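Local coordinates for exotoxin 3 (PDB 2Z8L), which binds the glycan sialyl Lewis X through its beta-grasp domain, as a superantigen-like toxin of Staphylococcus aureus, at residues K142-D145 with F146-Q150; H132-K136 with E137-L141. One frame throughout, in Å; residues are numbered along the deposited sequence.

Contact 1: K142-D145 with F146-Q150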
loop_
_atom_site.group_PDB
_atom_site.type_symbol
_atom_site.label_atom_id
_atom_site.label_comp_id
_atom_site.label_asym_id
_atom_site.label_seq_id
_atom_site.Cartn_x
_atom_site.Cartn_y
_atom_site.Cartn_z
ATOM N N LYS A 142 0.485 2.790 0.546
ATOM C CA LYS A 142 -0.650 2.028 0.006
ATOM C C LYS A 142 -0.400 0.505 0.015
ATOM O O LYS A 142 -1.242 -0.280 0.485
ATOM C CB LYS A 142 -0.902 2.450 -1.405
ATOM C CG LYS A 142 -2.078 1.764 -2.078
ATOM C CD LYS A 142 -2.132 2.041 -3.582
ATOM C CE LYS A 142 -3.316 1.434 -4.330
ATOM N NZ LYS A 142 -4.554 2.120 -3.860
ATOM N N GLU A 143 0.727 0.103 -0.529
ATOM C CA GLU A 143 1.102 -1.303 -0.583
ATOM C C GLU A 143 1.287 -1.922 0.776
ATOM O O GLU A 143 0.776 -2.989 1.021
ATOM C CB GLU A 143 2.348 -1.486 -1.458
ATOM C CG GLU A 143 2.626 -2.955 -1.709
ATOM C CD GLU A 143 3.708 -3.231 -2.731
ATOM O OE1 GLU A 143 4.239 -2.316 -3.430
ATOM O OE2 GLU A 143 4.039 -4.461 -2.823
ATOM N N LEU A 144 1.999 -1.236 1.655
ATOM C CA LEU A 144 2.178 -1.803 2.989
ATOM C C LEU A 144 0.844 -1.965 3.703
ATOM O O LEU A 144 0.543 -3.041 4.264
ATOM C CB LEU A 144 3.077 -0.862 3.778
ATOM C CG LEU A 144 4.549 -1.030 3.619
ATOM C CD1 LEU A 144 5.199 0.140 4.339
ATOM C CD2 LEU A 144 4.832 -2.407 4.341
ATOM N N ASP A 145 0.025 -0.915 3.700
ATOM C CA ASP A 145 -1.319 -0.953 4.337
ATOM C C ASP A 145 -2.098 -2.139 3.796
ATOM O O ASP A 145 -2.612 -2.963 4.556
ATOM C CB ASP A 145 -2.038 0.405 4.094
ATOM C CG ASP A 145 -3.524 0.419 4.491
ATOM O OD1 ASP A 145 -3.764 0.416 5.705
ATOM O OD2 ASP A 145 -4.417 0.431 3.601
ATOM N N PHE A 146 -2.166 -2.262 2.492
ATOM C CA PHE A 146 -2.998 -3.281 1.876
ATOM C C PHE A 146 -2.513 -4.700 2.191
ATOM O O PHE A 146 -3.279 -5.572 2.630
ATOM C CB PHE A 146 -3.064 -3.055 0.382
ATOM C CG PHE A 146 -4.133 -3.883 -0.310
ATOM C CD1 PHE A 146 -3.888 -5.173 -0.746
ATOM C CD2 PHE A 146 -5.400 -3.350 -0.536
ATOM C CE1 PHE A 146 -4.914 -5.901 -1.371
ATOM C CE2 PHE A 146 -6.385 -4.061 -1.121
ATOM C CZ PHE A 146 -6.158 -5.359 -1.522
ATOM N N LYS A 147 -1.216 -4.920 1.961
ATOM C CA LYS A 147 -0.678 -6.231 2.219
ATOM C C LYS A 147 -0.731 -6.639 3.713
ATOM O O LYS A 147 -0.958 -7.838 4.030
ATOM C CB LYS A 147 0.711 -6.289 1.683
ATOM C CG LYS A 147 0.677 -6.274 0.182
ATOM C CD LYS A 147 1.996 -6.587 -0.381
ATOM C CE LYS A 147 1.852 -7.065 -1.868
ATOM N NZ LYS A 147 3.167 -6.973 -2.617
ATOM N N LEU A 148 -0.446 -5.720 4.626
ATOM C CA LEU A 148 -0.489 -6.069 6.048
ATOM C C LEU A 148 -1.909 -6.337 6.496
ATOM O O LEU A 148 -2.148 -7.302 7.196
ATOM C CB LEU A 148 0.127 -4.961 6.866
ATOM C CG LEU A 148 1.645 -4.684 6.743
ATOM C CD1 LEU A 148 2.048 -3.393 7.442
ATOM C CD2 LEU A 148 2.504 -5.880 7.236
ATOM N N ARG A 149 -2.884 -5.523 6.078
ATOM C CA ARG A 149 -4.306 -5.862 6.391
ATOM C C ARG A 149 -4.739 -7.186 5.795
ATOM O O ARG A 149 -5.400 -7.970 6.485
ATOM C CB ARG A 149 -5.303 -4.774 5.977
ATOM C CG ARG A 149 -5.032 -3.409 6.646
ATOM C CD ARG A 149 -6.239 -2.547 6.575
ATOM N NE ARG A 149 -5.892 -1.157 6.625
ATOM C CZ ARG A 149 -6.713 -0.175 6.949
ATOM N NH1 ARG A 149 -7.959 -0.436 7.298
ATOM N NH2 ARG A 149 -6.249 1.062 6.890
ATOM N N GLN A 150 -4.397 -7.444 4.525
ATOM C CA GLN A 150 -4.778 -8.698 3.924
ATOM C C GLN A 150 -4.210 -9.903 4.712
ATOM O O GLN A 150 -4.900 -10.861 4.924
ATOM C CB GLN A 150 -4.350 -8.721 2.459
ATOM C CG GLN A 150 -4.933 -9.896 1.700
ATOM C CD GLN A 150 -4.954 -9.686 0.208
ATOM O OE1 GLN A 150 -3.999 -10.086 -0.485
ATOM N NE2 GLN A 150 -6.044 -9.077 -0.313
#
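Asp145 and Arg149, and Glu143 and Lys147, form two i to i+4 salt bridges on the helix 141-155 of the beta-grasp domain, and they differ in geometry. The Asp145 carboxylate and the Arg149 guanidinium stand nearly perpendicular, their planes 86° apart. Arg149 presents its side edge, NE and NH2, and both nitrogens converge on one oxygen: Asp145 OD1 lies 2.8 Å from Arg149 NE and lies practically in the guanidinium plane. Seen from the acid, NH2 takes the syn lone pair of OD1, whereas NE comes in tilted 35° from the carboxylate plane. The two donors together should restrict rotation of the guanidinium, and Tyr25 OH holds the other oxygen, OD2. Arg149 NH1 in turn bonds Tyr159 OH and the carbonyl of Lys184, a residue of the glycan pocket.

Glu143 and Lys147 instead run side by side in the same direction. Glu143 swings its CG to the side opposite the amide nitrogen (chi1 -171°) and both chains are extended, which lets Lys147 NZ reach Glu143 OE2 at 2.7 Å, on its anti side, while Lys147 CD packs 3.9 Å from Glu143 CG. Leu144 and Leu148 pack on strand 200-207, touching Ile200 and Met203. The helix bond between the same two leucines, Leu148 N to Leu144 O, is 2.9 Å, and Leu144 CD2 meets Leu148 CD1 at 4.3 Å.

Contact 2: H132-K136 with E137-L141. Unlike the reference sequence in segment 132-136: His132 (reference Tyr). Unlike the reference sequence in segment 137-141: Val139 (reference Ile).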
loop_
_atom_site.group_PDB
_atom_site.type_symbol
_atom_site.label_atom_id
_atom_site.label_comp_id
_atom_site.label_asym_id
_atom_site.label_seq_id
_atom_site.Cartn_x
_atom_site.Cartn_y
_atom_site.Cartn_z
ATOM N N HIS A 132 7.842 -9.461 8.088
ATOM C CA HIS A 132 7.259 -9.058 6.842
ATOM C C HIS A 132 8.447 -8.739 5.946
ATOM O O HIS A 132 9.208 -7.821 6.211
ATOM C CB HIS A 132 6.412 -7.818 6.999
ATOM C CG HIS A 132 5.783 -7.352 5.732
ATOM N ND1 HIS A 132 4.730 -8.015 5.148
ATOM C CD2 HIS A 132 6.067 -6.300 4.930
ATOM C CE1 HIS A 132 4.380 -7.377 4.043
ATOM N NE2 HIS A 132 5.169 -6.329 3.891
ATOM N N TYR A 133 8.536 -9.470 4.870
ATOM C CA TYR A 133 9.650 -9.319 3.946
ATOM C C TYR A 133 9.408 -8.181 2.961
ATOM O O TYR A 133 8.379 -8.124 2.265
ATOM C CB TYR A 133 9.869 -10.628 3.239
ATOM C CG TYR A 133 10.123 -11.747 4.197
ATOM C CD1 TYR A 133 11.282 -11.782 4.952
ATOM C CD2 TYR A 133 9.182 -12.754 4.401
ATOM C CE1 TYR A 133 11.550 -12.786 5.859
ATOM C CE2 TYR A 133 9.446 -13.786 5.315
ATOM C CZ TYR A 133 10.637 -13.789 6.046
ATOM O OH TYR A 133 10.924 -14.815 6.943
ATOM N N ILE A 134 10.442 -7.323 2.810
ATOM C CA ILE A 134 10.408 -6.148 1.987
ATOM C C ILE A 134 11.366 -6.371 0.827
ATOM O O ILE A 134 12.521 -6.702 1.055
ATOM C CB ILE A 134 10.906 -4.899 2.793
ATOM C CG1 ILE A 134 10.089 -4.636 4.078
ATOM C CG2 ILE A 134 10.975 -3.643 1.964
ATOM C CD1 ILE A 134 8.701 -4.317 3.817
ATOM N N TYR A 135 10.858 -6.218 -0.399
ATOM C CA TYR A 135 11.657 -6.416 -1.613
ATOM C C TYR A 135 11.989 -5.139 -2.347
ATOM O O TYR A 135 12.749 -5.201 -3.327
ATOM C CB TYR A 135 10.934 -7.395 -2.568
ATOM C CG TYR A 135 10.735 -8.763 -1.953
ATOM C CD1 TYR A 135 11.616 -9.793 -2.205
ATOM C CD2 TYR A 135 9.649 -9.024 -1.139
ATOM C CE1 TYR A 135 11.439 -11.047 -1.641
ATOM C CE2 TYR A 135 9.476 -10.274 -0.594
ATOM C CZ TYR A 135 10.375 -11.261 -0.841
ATOM O OH TYR A 135 10.248 -12.548 -0.322
ATOM N N LYS A 136 11.480 -4.011 -1.883
ATOM C CA LYS A 136 11.613 -2.769 -2.599
ATOM C C LYS A 136 12.352 -1.701 -1.825
ATOM O O LYS A 136 12.083 -1.495 -0.667
ATOM C CB LYS A 136 10.211 -2.264 -3.070
ATOM C CG LYS A 136 9.728 -3.093 -4.263
ATOM C CD LYS A 136 8.314 -2.753 -4.739
ATOM C CE LYS A 136 8.055 -1.218 -4.903
ATOM N NZ LYS A 136 8.975 -0.392 -5.811
ATOM N N GLU A 137 13.187 -0.949 -2.538
ATOM C CA GLU A 137 13.871 0.191 -1.980
ATOM C C GLU A 137 12.917 1.289 -1.629
ATOM O O GLU A 137 13.133 1.965 -0.638
ATOM C CB GLU A 137 14.901 0.747 -2.972
ATOM C CG GLU A 137 16.013 -0.202 -3.247
ATOM C CD GLU A 137 16.774 0.119 -4.545
ATOM O OE1 GLU A 137 16.476 1.160 -5.192
ATOM O OE2 GLU A 137 17.599 -0.713 -4.909
ATOM N N GLU A 138 11.932 1.514 -2.479
ATOM C CA GLU A 138 10.895 2.565 -2.273
ATOM C C GLU A 138 9.572 1.824 -2.199
ATOM O O GLU A 138 9.209 1.128 -3.120
ATOM C CB GLU A 138 10.895 3.520 -3.468
ATOM C CG GLU A 138 10.416 4.868 -3.122
ATOM C CD GLU A 138 10.660 5.840 -4.256
ATOM O OE1 GLU A 138 11.857 6.282 -4.406
ATOM O OE2 GLU A 138 9.681 6.096 -5.035
ATOM N N VAL A 139 8.868 1.964 -1.088
ATOM C CA VAL A 139 7.647 1.258 -0.878
ATOM C C VAL A 139 6.518 2.288 -0.563
ATOM O O VAL A 139 6.698 3.203 0.248
ATOM C CB VAL A 139 7.713 0.241 0.277
ATOM C CG1 VAL A 139 6.427 -0.628 0.154
ATOM C CG2 VAL A 139 8.990 -0.625 0.301
ATOM N N SER A 140 5.355 2.116 -1.224
ATOM C CA SER A 140 4.222 3.026 -0.937
ATOM C C SER A 140 3.533 2.608 0.370
ATOM O O SER A 140 3.411 1.390 0.663
ATOM C CB SER A 140 3.193 3.043 -2.100
ATOM O OG SER A 140 2.488 1.842 -2.247
ATOM N N LEU A 141 3.066 3.610 1.149
ATOM C CA LEU A 141 2.163 3.303 2.263
ATOM C C LEU A 141 0.969 2.512 1.776
ATOM O O LEU A 141 0.484 1.641 2.526
ATOM C CB LEU A 141 1.679 4.569 2.979
ATOM C CG LEU A 141 2.762 5.377 3.631
ATOM C CD1 LEU A 141 2.089 6.497 4.487
ATOM C CD2 LEU A 141 3.696 4.523 4.495
HETATM O O HOH W 1 11.796 0.383 -5.361
#
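Lys136 folds back over Glu138 at the turn that carries the chain from the loop after strand 124-131 into strand 138-140, within the beta-grasp domain. Its chain is bent at both outer torsions (chi3 47°, chi4 56°), which brings the ammonium back to the Glu138 carbonyl. Lys136 NZ lies 3.1 Å from Glu138 O, a weak hydrogen bond, while Lys136 CE stands at 3.2 Å from the same oxygen. A water closes a second path across the turn: it accepts from Lys136 NZ at 3.0 Å and from Glu138 N at 3.1 Å, so one ammonium is tied directly to the carbonyl and through water to the amide of a single residue.

Apolar contact comes from Val139. Its CG2 branch, placed beside the backbone N, lies 3.4 Å from Lys136 O and 3.9 Å from Lys136 CB; Ile134 and Val139 pass at a slant, CG2 of Ile134 approaching CG2 of Val139 at 4.0 Å.

Farther out, Lys136 NZ makes a salt bridge with Asp78 and a hydrogen bond with Thr99 OG1, joining the turn to strands of the OB-fold domain, while Glu137 is held by Tyr106 OH and the amides of Gln103 and Gly104, and Glu138 OE2 accepts from Lys100 N. Backbone bonds of Val139 with Ile195 secure strand 138-140 in its two-stranded antiparallel sheet with strand 194-196. At the far end Leu141 touches the sialic acid of the bound glycan, and the preceding Ser140 N-caps helix 141-155, its OG hydrogen-bonded to Glu143 N.

How the contacts relate
Contact 2 comes first along the chain and contact 1 follows without a gap: the loop 132-136 leads into strand 138-140, which runs straight into helix 141-155. Their centres lie about 11 Å apart, and both belong to the beta-grasp domain. Besides the N-cap bond from Ser140 to Glu143, they touch through packing: Leu148 CD2 lies 3.7 Å from His132 ND1, and Leu144 CG lies 4.0 Å from Val139 CG1. The loop and strand thus fold back against the first turns of the helix that follows them. Leu141, at the junction, belongs to the glycan pocket, so the two contacts probably help to hold that part of the chain in place.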